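Local atomic coordinates of DR2417 (PDB entry 4XWW), a protein that binds RNA and probably degrades it from the 5' end as an RNase J exonuclease, with possible endonuclease activity, working as a homodimer. Residues Val103-Leu108 and Gln125-Arg130; Asn254-Ala259 and Met286-Pro291. All coordinates share one frame; numbering follows the deposited sequence.

Interaction 1 pairs two parallel strands at the border of a sheet in the metallo-beta-lactamase part of RNase J, and interaction 2 packs a proline-rich loop on a helix of the beta-CASP part. Their centres stand 32 Å apart and their nearest atoms about 13 Å, so they do not touch. Main-chain hydrogen bonds and an arginine network hold interaction 1, whereas apolar contacts and one water bridge hold interaction 2. Neither forms the catalytic centre: the nearest atom of interaction 1 lies about 14 Å from the bound nucleic acid, and that of interaction 2 about 11 Å from it.

Interaction 1: residues Val103-Leu108 and Gln125-Arg130; sequences VPVYGL and QDVDLR
Val105 O accepts a hydrogen bond from Arg130 N at 2.7 Å, the shortest direct one across the contact. Leu129 CA adds a C-H...O contact to the same oxygen at 3.5 Å. The side chain of Arg130 is held as well. Its NH1 donates to Tyr106 OH at 2.8 Å. The hydroxyl sits 28° out of the guanidinium plane, and the bond is bent. On the Asp128 side, NH2 forms a salt bridge with Asp128 OD2 at 3.0 Å, meeting that oxygen on its syn side, while NE adds weak bonds to both carboxylate oxygens. Pro104 closes over one face of the same group, its CB 3.5 Å above the plane and over the centre. The reach is possible because the Arg130 chain is extended from CG to NE, running beside the Tyr106 ring, whose plane stands 83° from the guanidinium. Proline, tyrosine and carboxylate together would thus limit rotation of the charged end, and the carboxylate probably offsets its charge.

Beneath this cluster the main chains are zipped in parallel. Val105 N donates to Asp128 O, and Gly107 N reaches Arg130 O at 3.2 Å. Water 1 links Val103 O, to which it donates, with Asp128 N. On the sheet face of Val105 and Leu129, Val105 CG1 meets Leu129 CD2 at 3.8 Å. Leu129 also packs on Leu112 and Val115 of helix 109-122, and Val105 on Trp80 of the adjoining strand.

Strand 104-107, helix 109-122 and strand 128-131 form a beta-alpha-beta unit, whose second strand is the outermost on its side of this metallo-beta-lactamase sheet within the chain.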
ATOM      1  N   VAL A 103      13.144  37.781  -2.582  1.00 31.69           N
ATOM      2  CA  VAL A 103      12.373  38.444  -1.533  1.00 30.59           C
ATOM      3  C   VAL A 103      12.872  37.941  -0.181  1.00 30.18           C
ATOM      4  O   VAL A 103      13.523  36.893  -0.104  1.00 30.43           O
ATOM      5  CB  VAL A 103      10.841  38.165  -1.679  1.00 31.30           C
ATOM      6  CG1 VAL A 103      10.329  38.667  -3.025  1.00 36.51           C
ATOM      7  CG2 VAL A 103      10.524  36.657  -1.493  1.00 26.83           C
ATOM      8  N   PRO A 104      12.572  38.681   0.898  1.00 27.11           N
ATOM      9  CA  PRO A 104      13.028  38.176   2.196  1.00 26.89           C
ATOM     10  C   PRO A 104      12.349  36.857   2.602  1.00 32.45           C
ATOM     11  O   PRO A 104      11.133  36.679   2.437  1.00 25.38           O
ATOM     12  CB  PRO A 104      12.670  39.326   3.163  1.00 27.38           C
ATOM     13  CG  PRO A 104      12.663  40.562   2.284  1.00 31.51           C
ATOM     14  CD  PRO A 104      12.065  40.066   0.994  1.00 36.59           C
ATOM     15  N   VAL A 105      13.168  35.925   3.095  1.00 25.03           N
ATOM     16  CA  VAL A 105      12.717  34.599   3.502  1.00 25.79           C
ATOM     17  C   VAL A 105      13.080  34.358   4.966  1.00 27.53           C
ATOM     18  O   VAL A 105      14.256  34.281   5.312  1.00 27.16           O
ATOM     19  CB  VAL A 105      13.354  33.509   2.620  1.00 24.87           C
ATOM     20  CG1 VAL A 105      12.874  32.123   3.012  1.00 24.49           C
ATOM     21  CG2 VAL A 105      13.075  33.786   1.137  1.00 25.48           C
ATOM     22  N   TYR A 106      12.064  34.246   5.816  1.00 21.83           N
ATOM     23  CA  TYR A 106      12.264  34.144   7.261  1.00 21.65           C
ATOM     24  C   TYR A 106      12.113  32.731   7.804  1.00 24.15           C
ATOM     25  O   TYR A 106      11.177  32.016   7.441  1.00 22.95           O
ATOM     26  CB  TYR A 106      11.275  35.052   7.991  1.00 23.72           C
ATOM     27  CG  TYR A 106      11.517  36.516   7.696  1.00 27.47           C
ATOM     28  CD1 TYR A 106      12.397  37.266   8.471  1.00 25.78           C
ATOM     29  CD2 TYR A 106      10.888  37.138   6.627  1.00 28.13           C
ATOM     30  CE1 TYR A 106      12.629  38.609   8.191  1.00 24.44           C
ATOM     31  CE2 TYR A 106      11.121  38.478   6.339  1.00 28.74           C
ATOM     32  CZ  TYR A 106      11.995  39.206   7.121  1.00 29.36           C
ATOM     33  OH  TYR A 106      12.218  40.544   6.839  1.00 30.92           O
ATOM     34  N   GLY A 107      13.022  32.322   8.683  1.00 22.05           N
ATOM     35  CA  GLY A 107      12.854  31.030   9.329  1.00 21.10           C
ATOM     36  C   GLY A 107      13.820  30.808  10.475  1.00 21.10           C
ATOM     37  O   GLY A 107      14.760  31.571  10.648  1.00 24.59           O
ATOM     38  N   LEU A 108      13.611  29.738  11.242  1.00 21.09           N
ATOM     39  CA  LEU A 108      14.510  29.447  12.370  1.00 22.46           C
ATOM     40  C   LEU A 108      15.811  28.764  11.896  1.00 25.66           C
ATOM     41  O   LEU A 108      15.888  28.319  10.753  1.00 22.18           O
ATOM     42  CB  LEU A 108      13.764  28.613  13.415  1.00 21.13           C
ATOM     43  CG  LEU A 108      12.921  29.534  14.300  1.00 28.70           C
ATOM     44  CD1 LEU A 108      11.490  29.593  13.820  1.00 26.51           C
ATOM     45  CD2 LEU A 108      12.999  29.141  15.775  1.00 40.27           C
ATOM     46  N   GLN A 125      21.524  31.290  -6.237  1.00 55.14           N
ATOM     47  CA  GLN A 125      22.329  32.312  -5.591  1.00 60.08           C
ATOM     48  C   GLN A 125      21.499  33.493  -5.100  1.00 60.13           C
ATOM     49  O   GLN A 125      20.427  33.787  -5.636  1.00 67.39           O
ATOM     50  CB  GLN A 125      23.410  32.808  -6.557  1.00 63.10           C
ATOM     51  CG  GLN A 125      24.381  31.731  -7.014  1.00 65.49           C
ATOM     52  CD  GLN A 125      25.514  31.515  -6.030  1.00 69.60           C
ATOM     53  OE1 GLN A 125      25.591  30.480  -5.364  1.00 72.67           O
ATOM     54  NE2 GLN A 125      26.405  32.495  -5.938  1.00 67.60           N
ATOM     55  N   ASP A 126      22.011  34.153  -4.071  1.00 54.23           N
ATOM     56  CA  ASP A 126      21.465  35.412  -3.572  1.00 58.07           C
ATOM     57  C   ASP A 126      20.040  35.308  -3.039  1.00 48.74           C
ATOM     58  O   ASP A 126      19.289  36.285  -3.078  1.00 43.06           O
ATOM     59  CB  ASP A 126      21.528  36.482  -4.662  1.00 58.74           C
ATOM     60  CG  ASP A 126      22.938  36.706  -5.172  1.00 66.31           C
ATOM     61  OD1 ASP A 126      23.795  37.142  -4.375  1.00 70.34           O
ATOM     62  OD2 ASP A 126      23.187  36.443  -6.368  1.00 66.25           O
ATOM     63  N   VAL A 127      19.670  34.138  -2.533  1.00 40.50           N
ATOM     64  CA  VAL A 127      18.417  34.035  -1.795  1.00 36.05           C
ATOM     65  C   VAL A 127      18.582  34.737  -0.448  1.00 37.75           C
ATOM     66  O   VAL A 127      19.559  34.515   0.269  1.00 38.44           O
ATOM     67  CB  VAL A 127      17.976  32.584  -1.572  1.00 41.35           C
ATOM     68  CG1 VAL A 127      16.739  32.543  -0.684  1.00 34.30           C
ATOM     69  CG2 VAL A 127      17.690  31.905  -2.912  1.00 40.30           C
ATOM     70  N   ASP A 128      17.618  35.586  -0.124  1.00 32.61           N
ATOM     71  CA  ASP A 128      17.672  36.429   1.061  1.00 35.41           C
ATOM     72  C   ASP A 128      17.113  35.705   2.290  1.00 36.44           C
ATOM     73  O   ASP A 128      15.988  35.974   2.721  1.00 27.68           O
ATOM     74  CB  ASP A 128      16.896  37.713   0.777  1.00 34.81           C
ATOM     75  CG  ASP A 128      17.088  38.774   1.834  1.00 33.19           C
ATOM     76  OD1 ASP A 128      17.842  38.564   2.801  1.00 30.02           O
ATOM     77  OD2 ASP A 128      16.473  39.836   1.663  1.00 33.51           O
ATOM     78  N   LEU A 129      17.898  34.779   2.843  1.00 26.36           N
ATOM     79  CA  LEU A 129      17.504  34.083   4.064  1.00 25.12           C
ATOM     80  C   LEU A 129      17.767  34.925   5.322  1.00 25.05           C
ATOM     81  O   LEU A 129      18.871  35.434   5.528  1.00 31.14           O
ATOM     82  CB  LEU A 129      18.225  32.726   4.164  1.00 27.25           C
ATOM     83  CG  LEU A 129      18.035  31.756   2.990  1.00 29.62           C
ATOM     84  CD1 LEU A 129      18.814  30.437   3.186  1.00 27.29           C
ATOM     85  CD2 LEU A 129      16.574  31.430   2.839  1.00 24.04           C
ATOM     86  N   ARG A 130      16.732  35.072   6.145  1.00 24.85           N
ATOM     87  CA  ARG A 130      16.787  35.865   7.365  1.00 26.26           C
ATOM     88  C   ARG A 130      16.359  35.068   8.587  1.00 26.57           C
ATOM     89  O   ARG A 130      15.219  34.623   8.698  1.00 25.33           O
ATOM     90  CB  ARG A 130      15.912  37.106   7.227  1.00 27.47           C
ATOM     91  CG  ARG A 130      16.353  38.009   6.113  1.00 25.55           C
ATOM     92  CD  ARG A 130      15.394  39.161   5.948  1.00 26.05           C
ATOM     93  NE  ARG A 130      15.785  40.020   4.841  1.00 27.04           N
ATOM     94  CZ  ARG A 130      15.303  41.237   4.635  1.00 27.67           C
ATOM     95  NH1 ARG A 130      14.409  41.751   5.474  1.00 32.46           N
ATOM     96  NH2 ARG A 130      15.711  41.937   3.593  1.00 28.85           N
TER
HETATM   97  O   HOH W   1      15.156  35.551  -1.681  1.00 33.89           O

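Interaction 2: residues Asn254-Ala259 and Met286-Pro291; sequences NILDLA and MNPPEP
Apolar contacts carry most of the meeting between Leu256 on helix 249-261 and the loop residues Met286, Pro288 and Pro289. One methyl of the leucine, CD1, does double duty: it lies 4.0 Å from Met286 CG and 4.1 Å from Pro288 CB. Leucine and methionine side chains cross at about a right angle, and Met286 CG is the atom that touches. With CG anti to the backbone N (chi1 -170°), Met286 brings that methylene to the leucine. Lower down the same side chain, Leu256 CB faces Pro289 CD at 3.9 Å, so the second proline sits against the root of the leucine and the first at the tip of its CD1 branch.

Contacts of ring carbons with oxygen form a second group. Pro289 CG approaches Leu256 O at 3.7 Å and Asp257 OD1 at 3.6 Å, which sets the pyrrolidine ring beside the helix backbone. No direct hydrogen bond spans the two segments.

Polar linkage comes through solvent instead. Water 2 donates to Asp257 OD1 at 2.7 Å and, over a longer 3.3 Å, to Asn287 O. The other carboxylate oxygen, Asp257 OD2, is held by Gln253 NE2, and Gln253 OE1 in turn receives Asn287 N. Gln253 therefore positions the aspartate while tying the loop directly to the helix.

Met286 also packs on Ala277 and Ala280 of helix 271-282, and the loop that follows that helix packs against helix 249-261. Within the beta-CASP domain, helix 249-261 connects strand 240-243 to strand 265-269 of a five-stranded parallel sheet, an alpha/beta arrangement.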
ATOM      1  N   ASN A 254      18.205  11.463  21.737  1.00 21.21           N
ATOM      2  CA  ASN A 254      17.887  10.618  22.888  1.00 21.09           C
ATOM      3  C   ASN A 254      18.513   9.227  22.752  1.00 19.79           C
ATOM      4  O   ASN A 254      18.947   8.643  23.741  1.00 20.19           O
ATOM      5  CB  ASN A 254      16.368  10.530  23.075  1.00 20.42           C
ATOM      6  CG  ASN A 254      15.756  11.855  23.523  1.00 23.40           C
ATOM      7  OD1 ASN A 254      16.426  12.692  24.143  1.00 25.30           O
ATOM      8  ND2 ASN A 254      14.472  12.035  23.240  1.00 23.08           N
ATOM      9  N   ILE A 255      18.616   8.726  21.525  1.00 16.69           N
ATOM     10  CA  ILE A 255      19.291   7.452  21.294  1.00 20.09           C
ATOM     11  C   ILE A 255      20.803   7.583  21.551  1.00 21.41           C
ATOM     12  O   ILE A 255      21.424   6.683  22.117  1.00 19.23           O
ATOM     13  CB  ILE A 255      19.018   6.939  19.863  1.00 18.03           C
ATOM     14  CG1 ILE A 255      17.533   6.565  19.734  1.00 22.17           C
ATOM     15  CG2 ILE A 255      19.985   5.798  19.487  1.00 17.44           C
ATOM     16  CD1 ILE A 255      17.064   6.527  18.293  1.00 19.99           C
ATOM     17  N   LEU A 256      21.393   8.704  21.148  1.00 20.55           N
ATOM     18  CA  LEU A 256      22.816   8.925  21.423  1.00 27.32           C
ATOM     19  C   LEU A 256      23.078   8.883  22.922  1.00 26.79           C
ATOM     20  O   LEU A 256      24.034   8.259  23.386  1.00 26.46           O
ATOM     21  CB  LEU A 256      23.296  10.260  20.852  1.00 19.97           C
ATOM     22  CG  LEU A 256      23.088  10.445  19.350  1.00 24.39           C
ATOM     23  CD1 LEU A 256      23.735  11.772  18.888  1.00 27.27           C
ATOM     24  CD2 LEU A 256      23.621   9.267  18.550  1.00 20.04           C
ATOM     25  N   ASP A 257      22.199   9.528  23.679  1.00 20.95           N
ATOM     26  CA  ASP A 257      22.407   9.604  25.115  1.00 22.80           C
ATOM     27  C   ASP A 257      22.185   8.253  25.792  1.00 21.58           C
ATOM     28  O   ASP A 257      22.971   7.861  26.651  1.00 25.87           O
ATOM     29  CB  ASP A 257      21.512  10.680  25.723  1.00 23.28           C
ATOM     30  CG  ASP A 257      21.981  12.094  25.367  1.00 24.45           C
ATOM     31  OD1 ASP A 257      23.207  12.332  25.312  1.00 28.72           O
ATOM     32  OD2 ASP A 257      21.123  12.957  25.110  1.00 25.02           O
ATOM     33  N   LEU A 258      21.144   7.519  25.405  1.00 19.40           N
ATOM     34  CA  LEU A 258      20.951   6.199  26.012  1.00 21.65           C
ATOM     35  C   LEU A 258      22.047   5.232  25.593  1.00 23.37           C
ATOM     36  O   LEU A 258      22.427   4.363  26.370  1.00 23.54           O
ATOM     37  CB  LEU A 258      19.575   5.613  25.675  1.00 19.42           C
ATOM     38  CG  LEU A 258      19.284   5.125  24.259  1.00 20.74           C
ATOM     39  CD1 LEU A 258      19.682   3.644  24.061  1.00 21.30           C
ATOM     40  CD2 LEU A 258      17.806   5.352  23.958  1.00 24.02           C
ATOM     41  N   ALA A 259      22.567   5.391  24.379  1.00 23.51           N
ATOM     42  CA  ALA A 259      23.672   4.547  23.918  1.00 24.98           C
ATOM     43  C   ALA A 259      24.882   4.718  24.817  1.00 25.90           C
ATOM     44  O   ALA A 259      25.522   3.747  25.217  1.00 25.68           O
ATOM     45  CB  ALA A 259      24.038   4.869  22.472  1.00 24.85           C
ATOM     46  N   MET A 286      21.931  18.884  18.100  1.00 23.14           N
ATOM     47  CA  MET A 286      22.477  17.545  18.305  1.00 26.07           C
ATOM     48  C   MET A 286      23.864  17.640  18.907  1.00 27.47           C
ATOM     49  O   MET A 286      24.724  18.342  18.382  1.00 25.53           O
ATOM     50  CB  MET A 286      22.527  16.763  16.998  1.00 25.22           C
ATOM     51  CG  MET A 286      22.850  15.276  17.186  1.00 25.72           C
ATOM     52  SD  MET A 286      22.990  14.390  15.621  1.00 29.19           S
ATOM     53  CE  MET A 286      21.244  14.248  15.172  1.00 21.85           C
ATOM     54  N   ASN A 287      24.071  16.913  20.002  1.00 25.56           N
ATOM     55  CA  ASN A 287      25.323  16.940  20.735  1.00 28.55           C
ATOM     56  C   ASN A 287      25.711  15.531  21.172  1.00 25.80           C
ATOM     57  O   ASN A 287      25.309  15.067  22.232  1.00 27.65           O
ATOM     58  CB  ASN A 287      25.204  17.871  21.945  1.00 34.29           C
ATOM     59  CG  ASN A 287      24.825  19.288  21.554  1.00 40.00           C
ATOM     60  OD1 ASN A 287      25.684  20.079  21.161  1.00 38.42           O
ATOM     61  ND2 ASN A 287      23.536  19.617  21.652  1.00 37.66           N
ATOM     62  N   PRO A 288      26.477  14.835  20.334  1.00 25.80           N
ATOM     63  CA  PRO A 288      26.864  13.458  20.649  1.00 32.38           C
ATOM     64  C   PRO A 288      27.777  13.443  21.869  1.00 33.30           C
ATOM     65  O   PRO A 288      28.770  14.164  21.887  1.00 29.68           O
ATOM     66  CB  PRO A 288      27.608  12.989  19.389  1.00 36.75           C
ATOM     67  CG  PRO A 288      27.244  13.977  18.323  1.00 38.42           C
ATOM     68  CD  PRO A 288      26.966  15.267  19.018  1.00 35.71           C
ATOM     69  N   PRO A 289      27.429  12.642  22.881  1.00 32.12           N
ATOM     70  CA  PRO A 289      28.205  12.587  24.123  1.00 38.44           C
ATOM     71  C   PRO A 289      29.567  11.928  23.898  1.00 40.22           C
ATOM     72  O   PRO A 289      30.514  12.177  24.644  1.00 37.98           O
ATOM     73  CB  PRO A 289      27.320  11.759  25.061  1.00 38.78           C
ATOM     74  CG  PRO A 289      26.378  11.012  24.162  1.00 36.54           C
ATOM     75  CD  PRO A 289      26.178  11.866  22.961  1.00 32.78           C
ATOM     76  N   GLU A 290      29.646  11.074  22.886  1.00 34.70           N
ATOM     77  CA  GLU A 290      30.919  10.552  22.403  1.00 40.29           C
ATOM     78  C   GLU A 290      30.939  10.698  20.894  1.00 33.45           C
ATOM     79  O   GLU A 290      29.881  10.649  20.258  1.00 32.11           O
ATOM     80  CB  GLU A 290      31.119   9.081  22.788  1.00 34.58           C
ATOM     81  CG  GLU A 290      31.206   8.810  24.278  1.00 38.26           C
ATOM     82  CD  GLU A 290      31.355   7.326  24.586  1.00 41.16           C
ATOM     83  OE1 GLU A 290      30.331   6.661  24.862  1.00 36.96           O
ATOM     84  OE2 GLU A 290      32.497   6.825  24.549  1.00 41.31           O
ATOM     85  N   PRO A 291      32.134  10.864  20.311  1.00 30.93           N
ATOM     86  CA  PRO A 291      32.246  10.953  18.850  1.00 31.26           C
ATOM     87  C   PRO A 291      31.597   9.780  18.109  1.00 33.35           C
ATOM     88  O   PRO A 291      31.701   8.630  18.560  1.00 30.35           O
ATOM     89  CB  PRO A 291      33.752  10.957  18.626  1.00 34.77           C
ATOM     90  CG  PRO A 291      34.299  11.633  19.869  1.00 37.33           C
ATOM     91  CD  PRO A 291      33.408  11.196  20.992  1.00 30.71           C
TER
HETATM   92  O   HOH W   2      24.345  14.809  25.364  1.00 41.98           O